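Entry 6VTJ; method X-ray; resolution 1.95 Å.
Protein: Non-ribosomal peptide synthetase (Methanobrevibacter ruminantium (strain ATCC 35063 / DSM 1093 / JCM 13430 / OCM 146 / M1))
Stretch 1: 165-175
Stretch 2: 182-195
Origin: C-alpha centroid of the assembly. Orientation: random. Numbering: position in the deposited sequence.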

ATOM      1  N   SER A 165      18.784  -1.002  21.009  1.00 47.69           N
ATOM      2  CA  SER A 165      17.482  -1.091  21.654  1.00 42.40           C
ATOM      3  C   SER A 165      16.459  -0.492  20.712  1.00 44.37           C
ATOM      4  O   SER A 165      16.782   0.348  19.869  1.00 39.65           O
ATOM      5  CB  SER A 165      17.448  -0.333  22.978  1.00 45.44           C
ATOM      6  OG  SER A 165      17.672   1.048  22.735  1.00 38.51           O
ATOM      7  N   CYS A 166      15.211  -0.914  20.879  1.00 44.63           N
ATOM      8  CA  CYS A 166      14.175  -0.311  20.061  1.00 44.34           C
ATOM      9  C   CYS A 166      13.996   1.167  20.392  1.00 41.40           C
ATOM     10  O   CYS A 166      13.557   1.941  19.531  1.00 38.82           O
ATOM     11  CB  CYS A 166      12.880  -1.096  20.236  1.00 37.08           C
ATOM     12  SG  CYS A 166      12.206  -0.960  21.873  1.00 43.87           S
ATOM     13  N   GLN A 167      14.382   1.581  21.607  1.00 38.66           N
ATOM     14  CA  GLN A 167      14.309   2.989  21.987  1.00 38.61           C
ATOM     15  C   GLN A 167      15.249   3.848  21.141  1.00 40.06           C
ATOM     16  O   GLN A 167      14.867   4.932  20.675  1.00 30.10           O
ATOM     17  CB  GLN A 167      14.621   3.135  23.479  1.00 38.42           C
ATOM     18  CG  GLN A 167      14.943   4.558  23.913  1.00 43.86           C
ATOM     19  CD  GLN A 167      14.623   4.806  25.374  1.00 45.26           C
ATOM     20  OE1 GLN A 167      13.649   4.265  25.902  1.00 47.09           O
ATOM     21  NE2 GLN A 167      15.451   5.615  26.042  1.00 39.22           N
ATOM     22  N   GLU A 168      16.475   3.374  20.918  1.00 39.20           N
ATOM     23  CA  GLU A 168      17.411   4.136  20.098  1.00 39.54           C
ATOM     24  C   GLU A 168      16.968   4.166  18.636  1.00 35.17           C
ATOM     25  O   GLU A 168      17.109   5.190  17.963  1.00 36.62           O
ATOM     26  CB  GLU A 168      18.820   3.552  20.239  1.00 41.14           C
ATOM     27  CG  GLU A 168      19.558   4.014  21.510  1.00 46.23           C
ATOM     28  N   ARG A 169      16.389   3.065  18.144  1.00 35.67           N
ATOM     29  CA  ARG A 169      15.906   3.022  16.764  1.00 39.16           C
ATOM     30  C   ARG A 169      14.745   3.989  16.537  1.00 34.66           C
ATOM     31  O   ARG A 169      14.716   4.713  15.529  1.00 35.25           O
ATOM     32  CB  ARG A 169      15.475   1.600  16.397  1.00 37.99           C
ATOM     33  CG  ARG A 169      15.055   1.500  14.949  1.00 33.18           C
ATOM     34  CD  ARG A 169      14.554   0.134  14.546  1.00 40.61           C
ATOM     35  NE  ARG A 169      14.092   0.186  13.162  1.00 39.34           N
ATOM     36  CZ  ARG A 169      13.197  -0.639  12.632  1.00 42.08           C
ATOM     37  NH1 ARG A 169      12.638  -1.593  13.366  1.00 43.80           N
ATOM     38  NH2 ARG A 169      12.856  -0.499  11.359  1.00 41.92           N
ATOM     39  N   LEU A 170      13.752   3.981  17.438  1.00 32.64           N
ATOM     40  CA  LEU A 170      12.651   4.933  17.316  1.00 33.28           C
ATOM     41  C   LEU A 170      13.153   6.371  17.391  1.00 35.02           C
ATOM     42  O   LEU A 170      12.703   7.227  16.621  1.00 33.54           O
ATOM     43  CB  LEU A 170      11.590   4.687  18.384  1.00 31.18           C
ATOM     44  CG  LEU A 170      10.382   5.625  18.259  1.00 38.45           C
ATOM     45  CD1 LEU A 170       9.507   5.218  17.074  1.00 35.90           C
ATOM     46  CD2 LEU A 170       9.579   5.651  19.535  1.00 30.33           C
ATOM     47  N   ILE A 171      14.102   6.654  18.294  1.00 39.58           N
ATOM     48  CA  ILE A 171      14.632   8.014  18.393  1.00 36.13           C
ATOM     49  C   ILE A 171      15.322   8.422  17.096  1.00 35.58           C
ATOM     50  O   ILE A 171      15.192   9.567  16.628  1.00 36.46           O
ATOM     51  CB  ILE A 171      15.585   8.126  19.594  1.00 34.51           C
ATOM     52  CG1 ILE A 171      14.779   8.149  20.891  1.00 34.78           C
ATOM     53  CG2 ILE A 171      16.430   9.376  19.468  1.00 32.83           C
ATOM     54  CD1 ILE A 171      15.621   8.206  22.141  1.00 35.11           C
ATOM     55  N   ASP A 172      16.044   7.488  16.480  1.00 36.63           N
ATOM     56  CA  ASP A 172      16.753   7.805  15.246  1.00 38.54           C
ATOM     57  C   ASP A 172      15.785   8.089  14.107  1.00 36.65           C
ATOM     58  O   ASP A 172      15.999   9.018  13.322  1.00 37.03           O
ATOM     59  CB  ASP A 172      17.689   6.661  14.859  1.00 37.76           C
ATOM     60  CG  ASP A 172      18.497   6.986  13.628  1.00 42.01           C
ATOM     61  OD1 ASP A 172      19.211   8.011  13.647  1.00 53.29           O
ATOM     62  OD2 ASP A 172      18.384   6.257  12.625  1.00 52.15           O
ATOM     63  N   VAL A 173      14.721   7.292  13.994  1.00 32.90           N
ATOM     64  CA  VAL A 173      13.720   7.542  12.957  1.00 36.03           C
ATOM     65  C   VAL A 173      13.023   8.880  13.194  1.00 34.20           C
ATOM     66  O   VAL A 173      12.783   9.658  12.252  1.00 36.17           O
ATOM     67  CB  VAL A 173      12.713   6.379  12.916  1.00 32.99           C
ATOM     68  CG1 VAL A 173      11.616   6.650  11.876  1.00 33.52           C
ATOM     69  CG2 VAL A 173      13.434   5.070  12.665  1.00 32.34           C
ATOM     70  N   MET A 174      12.692   9.172  14.459  1.00 34.39           N
ATOM     71  CA  MET A 174      12.052  10.440  14.794  1.00 34.63           C
ATOM     72  C   MET A 174      12.903  11.614  14.338  1.00 40.50           C
ATOM     73  O   MET A 174      12.397  12.568  13.732  1.00 40.41           O
ATOM     74  CB  MET A 174      11.798  10.524  16.300  1.00 30.55           C
ATOM     75  CG  MET A 174      10.592   9.739  16.785  1.00 35.45           C
ATOM     76  SD  MET A 174      10.600   9.652  18.585  1.00 40.59           S
ATOM     77  CE  MET A 174      10.144  11.361  18.921  1.00 31.58           C
ATOM     78  N   ASN A 175      14.211  11.559  14.622  1.00 37.59           N
ATOM     79  CA  ASN A 175      15.091  12.643  14.185  1.00 43.37           C
ATOM     80  C   ASN A 175      15.275  12.649  12.670  1.00 41.20           C
ATOM     81  O   ASN A 175      15.478  13.712  12.076  1.00 42.92           O
ATOM     82  CB  ASN A 175      16.442  12.530  14.885  1.00 37.76           C
ATOM     83  CG  ASN A 175      16.374  12.940  16.339  1.00 45.58           C
ATOM     84  OD1 ASN A 175      15.624  13.849  16.715  1.00 44.70           O
ATOM     85  ND2 ASN A 175      17.161  12.273  17.169  1.00 45.28           N
ATOM     86  N   PHE A 182      11.670  15.560  19.511  1.00 37.90           N
ATOM     87  CA  PHE A 182      10.784  15.070  20.557  1.00 32.93           C
ATOM     88  C   PHE A 182      11.404  13.915  21.348  1.00 38.38           C
ATOM     89  O   PHE A 182      10.675  13.101  21.935  1.00 33.08           O
ATOM     90  CB  PHE A 182       9.439  14.690  19.949  1.00 35.97           C
ATOM     91  CG  PHE A 182       8.574  15.883  19.626  1.00 38.22           C
ATOM     92  CD1 PHE A 182       8.384  16.895  20.567  1.00 38.43           C
ATOM     93  CD2 PHE A 182       7.972  16.013  18.384  1.00 39.66           C
ATOM     94  CE1 PHE A 182       7.581  18.026  20.278  1.00 39.84           C
ATOM     95  CE2 PHE A 182       7.167  17.134  18.083  1.00 39.26           C
ATOM     96  CZ  PHE A 182       6.982  18.145  19.032  1.00 35.15           C
ATOM     97  N   THR A 183      12.747  13.867  21.414  1.00 35.12           N
ATOM     98  CA  THR A 183      13.447  12.826  22.173  1.00 33.40           C
ATOM     99  C   THR A 183      13.085  12.871  23.645  1.00 38.67           C
ATOM    100  O   THR A 183      12.951  11.826  24.298  1.00 42.18           O
ATOM    101  CB  THR A 183      14.964  12.994  22.056  1.00 37.21           C
ATOM    102  OG1 THR A 183      15.363  12.922  20.690  1.00 36.93           O
ATOM    103  CG2 THR A 183      15.709  11.924  22.885  1.00 39.38           C
ATOM    104  N   ASP A 184      12.985  14.078  24.202  1.00 33.70           N
ATOM    105  CA  ASP A 184      12.697  14.234  25.618  1.00 35.97           C
ATOM    106  C   ASP A 184      11.316  13.729  25.997  1.00 32.88           C
ATOM    107  O   ASP A 184      11.039  13.577  27.187  1.00 40.36           O
ATOM    108  CB  ASP A 184      12.861  15.700  26.024  1.00 39.62           C
ATOM    109  CG  ASP A 184      12.095  16.650  25.125  1.00 44.57           C
ATOM    110  OD1 ASP A 184      12.041  16.422  23.890  1.00 40.16           O
ATOM    111  OD2 ASP A 184      11.548  17.638  25.667  1.00 46.36           O
ATOM    112  N   LEU A 185      10.447  13.449  25.035  1.00 31.95           N
ATOM    113  CA  LEU A 185       9.183  12.828  25.401  1.00 34.43           C
ATOM    114  C   LEU A 185       9.296  11.318  25.510  1.00 31.36           C
ATOM    115  O   LEU A 185       8.397  10.685  26.066  1.00 35.56           O
ATOM    116  CB  LEU A 185       8.092  13.211  24.399  1.00 35.25           C
ATOM    117  CG  LEU A 185       7.828  14.716  24.295  1.00 38.49           C
ATOM    118  CD1 LEU A 185       6.567  14.983  23.492  1.00 41.13           C
ATOM    119  CD2 LEU A 185       7.702  15.306  25.688  1.00 42.10           C
ATOM    120  N   VAL A 186      10.371  10.729  24.990  1.00 33.48           N
ATOM    121  CA  VAL A 186      10.571   9.286  25.110  1.00 35.22           C
ATOM    122  C   VAL A 186      10.838   8.957  26.568  1.00 34.36           C
ATOM    123  O   VAL A 186      11.790   9.469  27.170  1.00 33.41           O
ATOM    124  CB  VAL A 186      11.720   8.808  24.210  1.00 31.53           C
ATOM    125  CG1 VAL A 186      12.031   7.353  24.466  1.00 32.21           C
ATOM    126  CG2 VAL A 186      11.347   9.034  22.739  1.00 29.96           C
ATOM    127  N   GLY A 187       9.991   8.112  27.142  1.00 38.48           N
ATOM    128  CA  GLY A 187       9.996   7.839  28.560  1.00 38.55           C
ATOM    129  C   GLY A 187       8.833   8.454  29.307  1.00 36.83           C
ATOM    130  O   GLY A 187       8.519   8.001  30.407  1.00 43.26           O
ATOM    131  N   SER A 188       8.190   9.481  28.756  1.00 40.97           N
ATOM    132  CA  SER A 188       6.988  10.040  29.373  1.00 40.28           C
ATOM    133  C   SER A 188       5.787   9.852  28.459  1.00 38.32           C
ATOM    134  O   SER A 188       4.943   9.003  28.752  1.00 43.94           O
ATOM    135  CB  SER A 188       7.188  11.509  29.769  1.00 38.01           C
ATOM    136  OG  SER A 188       7.654  12.305  28.698  1.00 49.04           O
ATOM    137  N   ARG A 189       5.684  10.583  27.342  1.00 43.18           N
ATOM    138  CA  ARG A 189       4.551  10.377  26.437  1.00 42.28           C
ATOM    139  C   ARG A 189       4.780   9.220  25.470  1.00 38.38           C
ATOM    140  O   ARG A 189       3.810   8.571  25.064  1.00 41.65           O
ATOM    141  CB  ARG A 189       4.245  11.635  25.614  1.00 44.27           C
ATOM    142  CG  ARG A 189       4.168  12.970  26.358  1.00 47.93           C
ATOM    143  CD  ARG A 189       2.750  13.584  26.489  1.00 45.24           C
ATOM    144  NE  ARG A 189       1.757  13.217  25.467  1.00 47.79           N
ATOM    145  CZ  ARG A 189       1.475  13.917  24.361  1.00 42.11           C
ATOM    146  NH1 ARG A 189       2.115  15.043  24.063  1.00 37.79           N
ATOM    147  NH2 ARG A 189       0.532  13.477  23.535  1.00 44.96           N
ATOM    148  N   ILE A 190       6.032   8.937  25.094  1.00 36.45           N
ATOM    149  CA  ILE A 190       6.347   7.926  24.087  1.00 31.22           C
ATOM    150  C   ILE A 190       6.989   6.727  24.770  1.00 32.69           C
ATOM    151  O   ILE A 190       8.067   6.846  25.365  1.00 33.81           O
ATOM    152  CB  ILE A 190       7.270   8.485  22.996  1.00 29.87           C
ATOM    153  CG1 ILE A 190       6.661   9.748  22.379  1.00 30.90           C
ATOM    154  CG2 ILE A 190       7.540   7.428  21.937  1.00 29.84           C
ATOM    155  CD1 ILE A 190       7.602  10.464  21.407  1.00 28.61           C
ATOM    156  N   ILE A 191       6.361   5.562  24.639  1.00 28.08           N
ATOM    157  CA  ILE A 191       6.864   4.335  25.256  1.00 35.71           C
ATOM    158  C   ILE A 191       7.304   3.345  24.180  1.00 31.72           C
ATOM    159  O   ILE A 191       6.459   2.717  23.533  1.00 34.33           O
ATOM    160  CB  ILE A 191       5.811   3.702  26.180  1.00 33.76           C
ATOM    161  CG1 ILE A 191       4.983   4.786  26.861  1.00 32.76           C
ATOM    162  CG2 ILE A 191       6.484   2.832  27.231  1.00 31.76           C
ATOM    163  CD1 ILE A 191       5.803   5.645  27.805  1.00 39.58           C
ATOM    164  N   PRO A 192       8.604   3.193  23.941  1.00 35.73           N
ATOM    165  CA  PRO A 192       9.070   2.149  23.012  1.00 33.54           C
ATOM    166  C   PRO A 192       8.880   0.754  23.601  1.00 35.00           C
ATOM    167  O   PRO A 192       9.249   0.498  24.747  1.00 38.14           O
ATOM    168  CB  PRO A 192      10.559   2.479  22.825  1.00 37.42           C
ATOM    169  CG  PRO A 192      10.698   3.927  23.230  1.00 33.00           C
ATOM    170  CD  PRO A 192       9.676   4.134  24.315  1.00 33.85           C
ATOM    171  N   ILE A 193       8.323  -0.155  22.800  1.00 35.51           N
ATOM    172  CA  ILE A 193       8.084  -1.542  23.197  1.00 37.88           C
ATOM    173  C   ILE A 193       8.750  -2.452  22.167  1.00 38.93           C
ATOM    174  O   ILE A 193       8.399  -2.417  20.978  1.00 39.41           O
ATOM    175  CB  ILE A 193       6.580  -1.864  23.302  1.00 38.14           C
ATOM    176  CG1 ILE A 193       5.876  -0.886  24.228  1.00 38.25           C
ATOM    177  CG2 ILE A 193       6.374  -3.274  23.827  1.00 42.07           C
ATOM    178  CD1 ILE A 193       6.147  -1.144  25.685  1.00 36.72           C
ATOM    179  N   GLU A 194       9.693  -3.278  22.616  1.00 36.35           N
ATOM    180  CA  GLU A 194      10.318  -4.226  21.706  1.00 36.67           C
ATOM    181  C   GLU A 194       9.305  -5.289  21.317  1.00 35.52           C
ATOM    182  O   GLU A 194       8.763  -5.989  22.182  1.00 39.14           O
ATOM    183  CB  GLU A 194      11.546  -4.866  22.342  1.00 34.05           C
ATOM    184  CG  GLU A 194      12.403  -5.644  21.335  1.00 37.60           C
ATOM    185  CD  GLU A 194      13.764  -6.046  21.896  1.00 49.52           C
ATOM    186  OE1 GLU A 194      13.809  -6.853  22.857  1.00 49.85           O
ATOM    187  N   GLY A 195       9.037  -5.422  20.030  1.00 35.89           N
ATOM    188  CA  GLY A 195       7.999  -6.347  19.632  1.00 41.87           C
ATOM    189  C   GLY A 195       7.824  -6.420  18.133  1.00 40.06           C
ATOM    190  O   GLY A 195       8.304  -5.567  17.378  1.00 34.82           O
TER
HETATM  191  O   HOH W   1      12.230  14.256  17.160  1.00 40.81           O
HETATM  192  O   HOH W   2      17.719  13.091  19.908  1.00 42.19           O

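Helix 166-175 packs across strand 190-194 and the turn before it, at an angle of 126° between their N-to-C directions. No direct hydrogen bond joins the two stretches among the modelled atoms. The contact is mainly apolar, and the rotamers place the side-chain ends against their partners.

Ser-165 caps the helix. Its p rotamer brings OG back to accept from Glu-168 N at 3.2 Å. Cys-166 is also p. This places SG 3.5 Å from Glu-194 N and 3.9 Å from Pro-192 CB, so the sulfur rests against the strand backbone as well as the proline ring.

Gln-167 leaves the backbone sideways. With chi1 and chi2 both t, its chain is extended and passes Pro-192 to reach the turn, where CD lies 3.7 Å from Val-186 CG1. Its amide makes only packing contacts here.

One turn further on, Leu-170 points toward the strand. Its t, p conformation sets CD2 3.6 Å from Ile-190 CG2 and 4.2 Å from Pro-192 CG. Ile-171 is m, t. The extended chi2 carries CD1 to 3.8 Å from Thr-183 CG2, while CG1 lies 4.0 Å from Val-186 CG2.

Met-174 has the m, t, p conformation. The final p turn places CE 3.6 Å from Phe-182 CB and 3.7 Å from Ile-190 CD1, linking the start of the second stretch to its strand. The same CE lies 3.5 Å from Phe-182 O. The phenyl ring itself leads away from the helix.

Asn-175 starts sideways, but its end comes nearer. ND2 is 4.0 Å from Thr-183 OG1, and water 2 bridges them: it accepts from Asn-175 ND2 at 2.9 Å and donates to Thr-183 OG1 at 2.5 Å. Water 1 accepts from Phe-182 N at 2.7 Å and donates weakly to Asn-175 OD1 at 3.4 Å.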